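PDB 5UUJ: AlkZ, which belongs to the AlkZ-like family of DNA glycosylases, a mixed helical and beta-sheet protein from Streptomyces sahachiroi. Local coordinates for residues V44-R55 and R282-Y290; P24-D32 and Q56-E67. All coordinates share one frame; numbering follows the deposited sequence.

In the fold
Contact 1 is the more buried of the two, its centre about 11 Å from the chain centre against about 17 Å for the centre of contact 2, which mixes buried and exposed residues. Helix 45-53 and the segment that follows it connect them: its start and length serve contact 1, and the chain leading on to helix 62-69 serves contact 2. A salt bridge between Glu49 and Arg61, and a probable hydrogen bond from Trp45 to Asn65, join the two. In both, a carboxylate meets backbone N-H at a helix start. In contact 1 Asp288 caps its own helix and pairs with an arginine; in contact 2 Glu67 receives N-H groups of a separate helix, while glutamines bind backbone.

Contact 1. Residues V44-R55 and R282-Y290; sequences VWSVAELNVALR and RLLGGFDQY
Arg55 meets Asp288 end-on, one nitrogen to each carboxylate oxygen, and this pair joins the C-terminal end of segment 44-55 to the turn between strand 281-284 and helix 289-292. NH1 of Arg55 lies 2.8 Å from Asp288 OD1, which receives it on its syn lone pair; NH2 lies 3.0 Å from Asp288 OD2, also on the syn side but slightly out of the carboxylate plane. The guanidinium and carboxylate planes differ by 16°, so the groups are nearly coplanar. Two further bonds fix this geometry. Arg55 NH1 also donates to Asn51 O, one helical turn back, in the guanidinium plane, and Asp288 OD2 takes Tyr290 N at 2.9 Å from above the carboxylate plane, the capping bond of helix 289-292. Arg55 NE turns to the backbone oxygen of Gln20, so all three nitrogens of the group have acceptors.

Asn51 stands nearer the middle of the interface. Its CG lies anti to the carbonyl carbon (chi1 -68°), which directs the amide at the glycine turn: ND2 points at Gly286 O, 3.0 Å away and nearly straight, although the position of that oxygen is less certain. Its amide plane is 89° from the Asp288 carboxylate; Asn51 OD1 and Asp288 OD1, 3.2 Å apart, are both acceptors and share no hydrogen bond. Alongside Asn51, Leu50 CD2 rests 3.7 Å from Gly285 CA; the bare glycine backbone makes room for this methyl and for Asn51 OD1. Leu54 CD1 lies 3.6 Å from Gly285 N. Val47 CG1 reaches the Phe287 ring edge, 4.1 Å from CD2.

The chemistry implies a predominantly polar seam: Asp288, its orientation fixed by two Arg55 nitrogens and Tyr290 N, at one end, Asn51 on glycine backbone, and Val47 with Phe287 as the apolar margin.

Contact 2. Residues P24-D32 and Q56-E67; sequences PRTQPSASD and QAAPDRESVNRE
The backbones approach at three points, with CA atoms 5.1 Å apart for Arg25 and Ala57, 4.7 Å for Gln27 and Gln56, and 5.5 Å for Ala30 and Val64. The motif is a capping box at the start of helix 30-36, in which Ser29 N donates to Asp32 OD2 and Asp32 N to Ser29 OG. The contact joins the loop before that helix to the connection from helix 45-53 into helix 62-69, from which Glu67 projects to bind the same first turn from outside.

Glu67 takes three of the seven hydrogen bonds across the contact. Its side chain, extended beyond CG, brings OE2 to Ala30 N on the syn side, and OE1 to Ser31 N from above the carboxylate plane. Ser31 OG donates to the same OE1 at 2.6 Å, nearly along the C-O axis, so one oxygen serves two donors. Between these polar parts, the Ala30 methyl, CB, packs on Val64 CG2, 4.2 Å away, and helix 45-53 covers it through Val52.

At the loop end, Gln27 bends at chi2 (71°), which turns its amide to the backbone of Ala58. OE1 accepts Ala58 N at 2.8 Å, on a lone pair in the carbonyl plane, and NE2 returns a bond to Ala58 O, so both ends of the amide are engaged. Thr26 O accepts Ala57 N beside it. The amide of Gln56, whose plane is 21° from that of Gln27, gives NE2 to Pro28 O at 3.0 Å, nearly straight on, while its OE1 accepts Asp60 N.

Arg25 pairs through its guanidinium with Glu357 and Glu23. Its NH1 also donates to a water lying in the guanidinium plane, and that water donates in turn to Ala57 O, 2.9 Å away.

Contact 1. Residues V44-R55 and R282-Y290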
loop_
_atom_site.group_PDB
_atom_site.type_symbol
_atom_site.label_atom_id
_atom_site.label_comp_id
_atom_site.label_asym_id
_atom_site.label_seq_id
_atom_site.Cartn_x
_atom_site.Cartn_y
_atom_site.Cartn_z
ATOM N N VAL A 44 9.607 -0.555 -4.970
ATOM C CA VAL A 44 10.086 -1.165 -6.204
ATOM C C VAL A 44 9.079 -0.821 -7.299
ATOM O O VAL A 44 7.974 -1.360 -7.329
ATOM C CB VAL A 44 10.242 -2.692 -6.073
ATOM C CG1 VAL A 44 10.831 -3.279 -7.348
ATOM C CG2 VAL A 44 11.119 -3.036 -4.872
ATOM N N TRP A 45 9.464 0.089 -8.189
ATOM C CA TRP A 45 8.523 0.667 -9.141
ATOM C C TRP A 45 7.949 -0.370 -10.097
ATOM O O TRP A 45 6.749 -0.364 -10.369
ATOM C CB TRP A 45 9.188 1.788 -9.941
ATOM C CG TRP A 45 8.225 2.486 -10.837
ATOM C CD1 TRP A 45 8.239 2.508 -12.198
ATOM C CD2 TRP A 45 7.082 3.245 -10.434
ATOM N NE1 TRP A 45 7.179 3.243 -12.671
ATOM C CE2 TRP A 45 6.452 3.706 -11.607
ATOM C CE3 TRP A 45 6.527 3.581 -9.193
ATOM C CZ2 TRP A 45 5.300 4.488 -11.578
ATOM C CZ3 TRP A 45 5.384 4.357 -9.167
ATOM C CH2 TRP A 45 4.783 4.802 -10.351
ATOM N N SER A 46 8.801 -1.258 -10.601
ATOM C CA SER A 46 8.371 -2.271 -11.558
ATOM C C SER A 46 7.287 -3.160 -10.960
ATOM O O SER A 46 6.404 -3.639 -11.670
ATOM C CB SER A 46 9.560 -3.121 -12.015
ATOM O OG SER A 46 10.204 -3.747 -10.920
ATOM N N VAL A 47 7.354 -3.365 -9.650
ATOM C CA VAL A 47 6.370 -4.177 -8.948
ATOM C C VAL A 47 5.029 -3.441 -8.824
ATOM O O VAL A 47 3.968 -4.053 -8.931
ATOM C CB VAL A 47 6.896 -4.575 -7.556
ATOM C CG1 VAL A 47 5.797 -5.187 -6.705
ATOM C CG2 VAL A 47 8.053 -5.552 -7.702
ATOM N N ALA A 48 5.081 -2.130 -8.605
ATOM C CA ALA A 48 3.865 -1.330 -8.505
ATOM C C ALA A 48 3.130 -1.297 -9.842
ATOM O O ALA A 48 1.900 -1.375 -9.888
ATOM C CB ALA A 48 4.191 0.079 -8.047
ATOM N N GLU A 49 3.891 -1.175 -10.926
ATOM C CA GLU A 49 3.330 -1.195 -12.271
ATOM C C GLU A 49 2.600 -2.506 -12.539
ATOM O O GLU A 49 1.494 -2.515 -13.079
ATOM C CB GLU A 49 4.429 -1.003 -13.316
ATOM C CG GLU A 49 5.115 0.347 -13.277
ATOM C CD GLU A 49 6.263 0.427 -14.258
ATOM O OE1 GLU A 49 6.308 1.390 -15.051
ATOM O OE2 GLU A 49 7.124 -0.480 -14.242
ATOM N N LEU A 50 3.236 -3.609 -12.158
ATOM C CA LEU A 50 2.702 -4.940 -12.417
ATOM C C LEU A 50 1.383 -5.166 -11.688
ATOM O O LEU A 50 0.437 -5.701 -12.260
ATOM C CB LEU A 50 3.718 -6.008 -12.005
ATOM C CG LEU A 50 3.316 -7.464 -12.240
ATOM C CD1 LEU A 50 3.177 -7.755 -13.729
ATOM C CD2 LEU A 50 4.322 -8.406 -11.597
ATOM N N ASN A 51 1.319 -4.750 -10.429
ATOM C CA ASN A 51 0.144 -5.012 -9.605
ATOM C C ASN A 51 -1.089 -4.239 -10.065
ATOM O O ASN A 51 -2.220 -4.682 -9.860
ATOM C CB ASN A 51 0.451 -4.697 -8.144
ATOM C CG ASN A 51 1.455 -5.669 -7.541
ATOM O OD1 ASN A 51 1.608 -6.799 -8.019
ATOM N ND2 ASN A 51 2.140 -5.238 -6.488
ATOM N N VAL A 52 -0.871 -3.089 -10.693
ATOM C CA VAL A 52 -1.964 -2.367 -11.329
ATOM C C VAL A 52 -2.352 -3.071 -12.630
ATOM O O VAL A 52 -3.534 -3.300 -12.895
ATOM C CB VAL A 52 -1.586 -0.896 -11.608
ATOM C CG1 VAL A 52 -2.670 -0.191 -12.414
ATOM C CG2 VAL A 52 -1.348 -0.162 -10.296
ATOM N N ALA A 53 -1.350 -3.428 -13.430
ATOM C CA ALA A 53 -1.588 -4.014 -14.748
ATOM C C ALA A 53 -2.305 -5.357 -14.655
ATOM O O ALA A 53 -3.142 -5.678 -15.499
ATOM C CB ALA A 53 -0.277 -4.174 -15.499
ATOM N N LEU A 54 -1.973 -6.142 -13.634
ATOM C CA LEU A 54 -2.602 -7.443 -13.448
ATOM C C LEU A 54 -4.084 -7.297 -13.102
ATOM O O LEU A 54 -4.858 -8.235 -13.263
ATOM C CB LEU A 54 -1.885 -8.239 -12.358
ATOM C CG LEU A 54 -0.486 -8.769 -12.696
ATOM C CD1 LEU A 54 0.176 -9.336 -11.453
ATOM C CD2 LEU A 54 -0.540 -9.820 -13.786
ATOM N N ARG A 55 -4.473 -6.115 -12.636
ATOM C CA ARG A 55 -5.862 -5.855 -12.262
ATOM C C ARG A 55 -6.652 -5.228 -13.413
ATOM O O ARG A 55 -7.727 -4.657 -13.211
ATOM C CB ARG A 55 -5.901 -4.962 -11.021
ATOM C CG ARG A 55 -5.564 -5.723 -9.752
ATOM C CD ARG A 55 -5.474 -4.815 -8.551
ATOM N NE ARG A 55 -5.538 -5.569 -7.305
ATOM C CZ ARG A 55 -4.512 -6.217 -6.760
ATOM N NH1 ARG A 55 -3.326 -6.213 -7.352
ATOM N NH2 ARG A 55 -4.672 -6.870 -5.618
ATOM N N ARG A 282 -4.882 -17.432 -9.194
ATOM C CA ARG A 282 -4.476 -16.069 -9.492
ATOM C C ARG A 282 -2.978 -15.925 -9.220
ATOM O O ARG A 282 -2.482 -16.376 -8.187
ATOM C CB ARG A 282 -5.290 -15.075 -8.658
ATOM C CG ARG A 282 -5.201 -13.634 -9.119
ATOM C CD ARG A 282 -5.956 -13.381 -10.418
ATOM N NE ARG A 282 -5.321 -12.298 -11.170
ATOM C CZ ARG A 282 -5.961 -11.323 -11.811
ATOM N NH1 ARG A 282 -7.286 -11.256 -11.821
ATOM N NH2 ARG A 282 -5.260 -10.400 -12.451
ATOM N N LEU A 283 -2.259 -15.328 -10.167
ATOM C CA LEU A 283 -0.837 -15.052 -10.003
ATOM C C LEU A 283 -0.629 -13.567 -9.750
ATOM O O LEU A 283 -0.827 -12.742 -10.641
ATOM C CB LEU A 283 -0.038 -15.490 -11.235
ATOM C CG LEU A 283 0.043 -16.990 -11.527
ATOM C CD1 LEU A 283 0.933 -17.242 -12.734
ATOM C CD2 LEU A 283 0.553 -17.764 -10.327
ATOM N N LEU A 284 -0.228 -13.240 -8.528
ATOM C CA LEU A 284 -0.024 -11.857 -8.125
ATOM C C LEU A 284 1.462 -11.533 -8.056
ATOM O O LEU A 284 2.271 -12.379 -7.677
ATOM C CB LEU A 284 -0.684 -11.597 -6.769
ATOM C CG LEU A 284 -2.156 -12.005 -6.658
ATOM C CD1 LEU A 284 -2.664 -11.782 -5.242
ATOM C CD2 LEU A 284 -3.012 -11.248 -7.659
ATOM N N GLY A 285 1.815 -10.307 -8.427
ATOM C CA GLY A 285 3.192 -9.854 -8.345
ATOM C C GLY A 285 3.647 -9.719 -6.905
ATOM O O GLY A 285 2.878 -9.967 -5.977
ATOM N N GLY A 286 4.902 -9.329 -6.714
ATOM C CA GLY A 286 5.434 -9.141 -5.380
ATOM C C GLY A 286 4.767 -7.979 -4.671
ATOM O O GLY A 286 4.176 -7.118 -5.314
ATOM N N PHE A 287 4.858 -7.965 -3.344
ATOM C CA PHE A 287 4.349 -6.858 -2.538
ATOM C C PHE A 287 2.904 -6.507 -2.886
ATOM O O PHE A 287 2.537 -5.333 -2.895
ATOM C CB PHE A 287 5.224 -5.609 -2.723
ATOM C CG PHE A 287 6.648 -5.783 -2.278
ATOM C CD1 PHE A 287 7.008 -5.549 -0.961
ATOM C CD2 PHE A 287 7.632 -6.160 -3.180
ATOM C CE1 PHE A 287 8.319 -5.698 -0.548
ATOM C CE2 PHE A 287 8.945 -6.311 -2.771
ATOM C CZ PHE A 287 9.289 -6.077 -1.452
ATOM N N ASP A 288 2.081 -7.506 -3.183
ATOM C CA ASP A 288 0.732 -7.214 -3.646
ATOM C C ASP A 288 -0.210 -6.881 -2.496
ATOM O O ASP A 288 -0.163 -7.497 -1.429
ATOM C CB ASP A 288 0.161 -8.379 -4.450
ATOM C CG ASP A 288 -1.107 -7.993 -5.191
ATOM O OD1 ASP A 288 -0.991 -7.362 -6.262
ATOM O OD2 ASP A 288 -2.213 -8.301 -4.699
ATOM N N GLN A 289 -1.071 -5.899 -2.739
ATOM C CA GLN A 289 -2.020 -5.423 -1.743
ATOM C C GLN A 289 -2.985 -6.504 -1.261
ATOM O O GLN A 289 -3.490 -6.418 -0.142
ATOM C CB GLN A 289 -2.812 -4.242 -2.305
ATOM C CG GLN A 289 -2.010 -2.953 -2.422
ATOM C CD GLN A 289 -1.538 -2.429 -1.074
ATOM O OE1 GLN A 289 -2.326 -1.904 -0.288
ATOM N NE2 GLN A 289 -0.247 -2.573 -0.803
ATOM N N TYR A 290 -3.250 -7.512 -2.088
ATOM C CA TYR A 290 -4.116 -8.609 -1.660
ATOM C C TYR A 290 -3.540 -9.252 -0.401
ATOM O O TYR A 290 -4.278 -9.695 0.482
ATOM C CB TYR A 290 -4.285 -9.663 -2.758
ATOM C CG TYR A 290 -5.172 -10.804 -2.322
ATOM C CD1 TYR A 290 -6.557 -10.680 -2.342
ATOM C CD2 TYR A 290 -4.630 -11.995 -1.857
ATOM C CE1 TYR A 290 -7.375 -11.715 -1.922
ATOM C CE2 TYR A 290 -5.437 -13.032 -1.438
ATOM C CZ TYR A 290 -6.810 -12.888 -1.473
ATOM O OH TYR A 290 -7.621 -13.920 -1.058
#

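Contact 2. Residues P24-D32 and Q56-E67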
loop_
_atom_site.group_PDB
_atom_site.type_symbol
_atom_site.label_atom_id
_atom_site.label_comp_id
_atom_site.label_asym_id
_atom_site.label_seq_id
_atom_site.Cartn_x
_atom_site.Cartn_y
_atom_site.Cartn_z
ATOM N N PRO A 24 -14.340 -10.673 -10.914
ATOM C CA PRO A 24 -14.107 -10.763 -12.360
ATOM C C PRO A 24 -13.166 -9.677 -12.867
ATOM O O PRO A 24 -12.728 -8.829 -12.091
ATOM C CB PRO A 24 -15.507 -10.593 -12.952
ATOM C CG PRO A 24 -16.226 -9.764 -11.956
ATOM C CD PRO A 24 -15.702 -10.190 -10.618
ATOM N N ARG A 25 -12.870 -9.710 -14.160
ATOM C CA ARG A 25 -11.907 -8.792 -14.751
ATOM C C ARG A 25 -12.583 -7.603 -15.428
ATOM O O ARG A 25 -13.498 -7.766 -16.235
ATOM C CB ARG A 25 -11.023 -9.537 -15.756
ATOM C CG ARG A 25 -9.858 -10.275 -15.111
ATOM C CD ARG A 25 -9.895 -11.758 -15.390
ATOM N NE ARG A 25 -8.855 -12.470 -14.649
ATOM C CZ ARG A 25 -7.605 -12.640 -15.073
ATOM N NH1 ARG A 25 -7.216 -12.156 -16.247
ATOM N NH2 ARG A 25 -6.742 -13.303 -14.319
ATOM N N THR A 26 -12.120 -6.407 -15.077
ATOM C CA THR A 26 -12.570 -5.175 -15.713
ATOM C C THR A 26 -11.352 -4.357 -16.122
ATOM O O THR A 26 -10.219 -4.814 -15.982
ATOM C CB THR A 26 -13.464 -4.339 -14.779
ATOM O OG1 THR A 26 -12.772 -4.080 -13.551
ATOM C CG2 THR A 26 -14.750 -5.072 -14.476
ATOM N N GLN A 27 -11.588 -3.145 -16.617
ATOM C CA GLN A 27 -10.505 -2.285 -17.076
ATOM C C GLN A 27 -10.476 -0.963 -16.313
ATOM O O GLN A 27 -10.712 0.100 -16.884
ATOM C CB GLN A 27 -10.636 -2.023 -18.575
ATOM C CG GLN A 27 -9.378 -1.450 -19.206
ATOM C CD GLN A 27 -8.250 -2.465 -19.300
ATOM O OE1 GLN A 27 -8.478 -3.676 -19.250
ATOM N NE2 GLN A 27 -7.022 -1.972 -19.441
ATOM N N PRO A 28 -10.178 -1.028 -15.012
ATOM C CA PRO A 28 -10.052 0.206 -14.234
ATOM C C PRO A 28 -8.798 0.983 -14.614
ATOM O O PRO A 28 -7.806 0.392 -15.041
ATOM C CB PRO A 28 -9.970 -0.299 -12.794
ATOM C CG PRO A 28 -9.373 -1.658 -12.912
ATOM C CD PRO A 28 -9.898 -2.225 -14.199
ATOM N N SER A 29 -8.848 2.301 -14.467
ATOM C CA SER A 29 -7.662 3.126 -14.642
ATOM C C SER A 29 -6.686 2.847 -13.503
ATOM O O SER A 29 -7.051 2.218 -12.507
ATOM C CB SER A 29 -8.033 4.607 -14.674
ATOM O OG SER A 29 -8.471 5.043 -13.400
ATOM N N ALA A 30 -5.449 3.308 -13.647
ATOM C CA ALA A 30 -4.466 3.156 -12.580
ATOM C C ALA A 30 -4.937 3.879 -11.319
ATOM O O ALA A 30 -4.716 3.405 -10.206
ATOM C CB ALA A 30 -3.108 3.677 -13.021
ATOM N N SER A 31 -5.592 5.024 -11.502
ATOM C CA SER A 31 -6.134 5.787 -10.379
ATOM C C SER A 31 -7.253 5.021 -9.683
ATOM O O SER A 31 -7.357 5.055 -8.458
ATOM C CB SER A 31 -6.651 7.149 -10.845
ATOM O OG SER A 31 -5.579 7.989 -11.231
ATOM N N ASP A 32 -8.090 4.340 -10.463
ATOM C CA ASP A 32 -9.157 3.511 -9.900
ATOM C C ASP A 32 -8.590 2.402 -9.019
ATOM O O ASP A 32 -9.110 2.141 -7.934
ATOM C CB ASP A 32 -10.016 2.889 -11.008
ATOM C CG ASP A 32 -10.867 3.910 -11.738
ATOM O OD1 ASP A 32 -11.133 4.990 -11.168
ATOM O OD2 ASP A 32 -11.276 3.626 -12.883
ATOM N N GLN A 56 -6.108 -5.355 -14.620
ATOM C CA GLN A 56 -6.762 -4.877 -15.833
ATOM C C GLN A 56 -6.950 -6.029 -16.813
ATOM O O GLN A 56 -6.001 -6.752 -17.112
ATOM C CB GLN A 56 -5.942 -3.761 -16.477
ATOM C CG GLN A 56 -5.842 -2.508 -15.618
ATOM C CD GLN A 56 -4.752 -1.562 -16.083
ATOM O OE1 GLN A 56 -3.728 -1.988 -16.617
ATOM N NE2 GLN A 56 -4.968 -0.270 -15.881
ATOM N N ALA A 57 -8.178 -6.193 -17.302
ATOM C CA ALA A 57 -8.516 -7.276 -18.226
ATOM C C ALA A 57 -7.564 -7.288 -19.412
ATOM O O ALA A 57 -7.141 -8.346 -19.871
ATOM C CB ALA A 57 -9.952 -7.138 -18.702
ATOM N N ALA A 58 -7.243 -6.094 -19.898
ATOM C CA ALA A 58 -6.201 -5.908 -20.896
ATOM C C ALA A 58 -5.053 -5.145 -20.239
ATOM O O ALA A 58 -5.059 -3.913 -20.234
ATOM C CB ALA A 58 -6.734 -5.153 -22.105
ATOM N N PRO A 59 -4.080 -5.876 -19.660
ATOM C CA PRO A 59 -2.971 -5.271 -18.907
ATOM C C PRO A 59 -2.326 -4.083 -19.609
ATOM O O PRO A 59 -1.943 -4.171 -20.775
ATOM C CB PRO A 59 -1.981 -6.426 -18.767
ATOM C CG PRO A 59 -2.844 -7.628 -18.710
ATOM C CD PRO A 59 -3.996 -7.349 -19.643
ATOM N N ASP A 60 -2.223 -2.977 -18.880
ATOM C CA ASP A 60 -1.707 -1.724 -19.417
ATOM C C ASP A 60 -0.751 -1.094 -18.406
ATOM O O ASP A 60 -1.098 -0.128 -17.725
ATOM C CB ASP A 60 -2.869 -0.781 -19.742
ATOM C CG ASP A 60 -2.424 0.483 -20.444
ATOM O OD1 ASP A 60 -1.271 0.534 -20.919
ATOM O OD2 ASP A 60 -3.240 1.425 -20.532
ATOM N N ARG A 61 0.456 -1.648 -18.312
ATOM C CA ARG A 61 1.373 -1.284 -17.237
ATOM C C ARG A 61 1.852 0.160 -17.354
ATOM O O ARG A 61 2.238 0.765 -16.357
ATOM C CB ARG A 61 2.577 -2.242 -17.199
ATOM C CG ARG A 61 3.591 -2.081 -18.328
ATOM C CD ARG A 61 4.785 -3.038 -18.165
ATOM N NE ARG A 61 5.639 -2.710 -17.016
ATOM C CZ ARG A 61 5.822 -3.476 -15.938
ATOM N NH1 ARG A 61 5.219 -4.653 -15.811
ATOM N NH2 ARG A 61 6.626 -3.062 -14.968
ATOM N N GLU A 62 1.810 0.720 -18.559
ATOM C CA GLU A 62 2.229 2.106 -18.748
ATOM C C GLU A 62 1.185 3.088 -18.222
ATOM O O GLU A 62 1.459 4.282 -18.115
ATOM C CB GLU A 62 2.516 2.394 -20.227
ATOM C CG GLU A 62 3.788 1.733 -20.755
ATOM C CD GLU A 62 5.030 2.104 -19.953
ATOM O OE1 GLU A 62 5.192 3.293 -19.604
ATOM O OE2 GLU A 62 5.844 1.199 -19.668
ATOM N N SER A 63 -0.002 2.590 -17.882
ATOM C CA SER A 63 -1.062 3.455 -17.375
ATOM C C SER A 63 -0.614 4.143 -16.084
ATOM O O SER A 63 -1.009 5.273 -15.805
ATOM C CB SER A 63 -2.356 2.666 -17.144
ATOM O OG SER A 63 -2.214 1.685 -16.130
ATOM N N VAL A 64 0.231 3.467 -15.314
ATOM C CA VAL A 64 0.731 4.035 -14.065
ATOM C C VAL A 64 1.636 5.229 -14.357
ATOM O O VAL A 64 1.424 6.318 -13.825
ATOM C CB VAL A 64 1.501 2.992 -13.231
ATOM C CG1 VAL A 64 1.903 3.575 -11.882
ATOM C CG2 VAL A 64 0.656 1.744 -13.029
ATOM N N ASN A 65 2.640 5.022 -15.207
ATOM C CA ASN A 65 3.542 6.101 -15.602
ATOM C C ASN A 65 2.804 7.285 -16.223
ATOM O O ASN A 65 3.158 8.436 -15.971
ATOM C CB ASN A 65 4.598 5.587 -16.587
ATOM C CG ASN A 65 5.680 4.756 -15.913
ATOM O OD1 ASN A 65 5.960 4.917 -14.725
ATOM N ND2 ASN A 65 6.297 3.864 -16.678
ATOM N N ARG A 66 1.782 7.011 -17.030
ATOM C CA ARG A 66 1.030 8.087 -17.681
ATOM C C ARG A 66 0.249 8.906 -16.657
ATOM O O ARG A 66 0.200 10.135 -16.735
ATOM C CB ARG A 66 0.067 7.535 -18.740
ATOM C CG ARG A 66 0.744 6.936 -19.968
ATOM C CD ARG A 66 -0.247 6.737 -21.115
ATOM N NE ARG A 66 -1.478 6.072 -20.686
ATOM C CZ ARG A 66 -1.690 4.758 -20.737
ATOM N NH1 ARG A 66 -0.756 3.936 -21.197
ATOM N NH2 ARG A 66 -2.845 4.259 -20.321
ATOM N N GLU A 67 -0.355 8.223 -15.693
ATOM C CA GLU A 67 -1.189 8.893 -14.704
ATOM C C GLU A 67 -0.343 9.562 -13.617
ATOM O O GLU A 67 -0.802 10.487 -12.949
ATOM C CB GLU A 67 -2.191 7.896 -14.111
ATOM C CG GLU A 67 -3.278 7.517 -15.125
ATOM C CD GLU A 67 -4.344 6.587 -14.581
ATOM O OE1 GLU A 67 -4.985 6.933 -13.565
ATOM O OE2 GLU A 67 -4.552 5.512 -15.187
HETATM O O HOH W 1 -8.064 -10.819 -18.772
#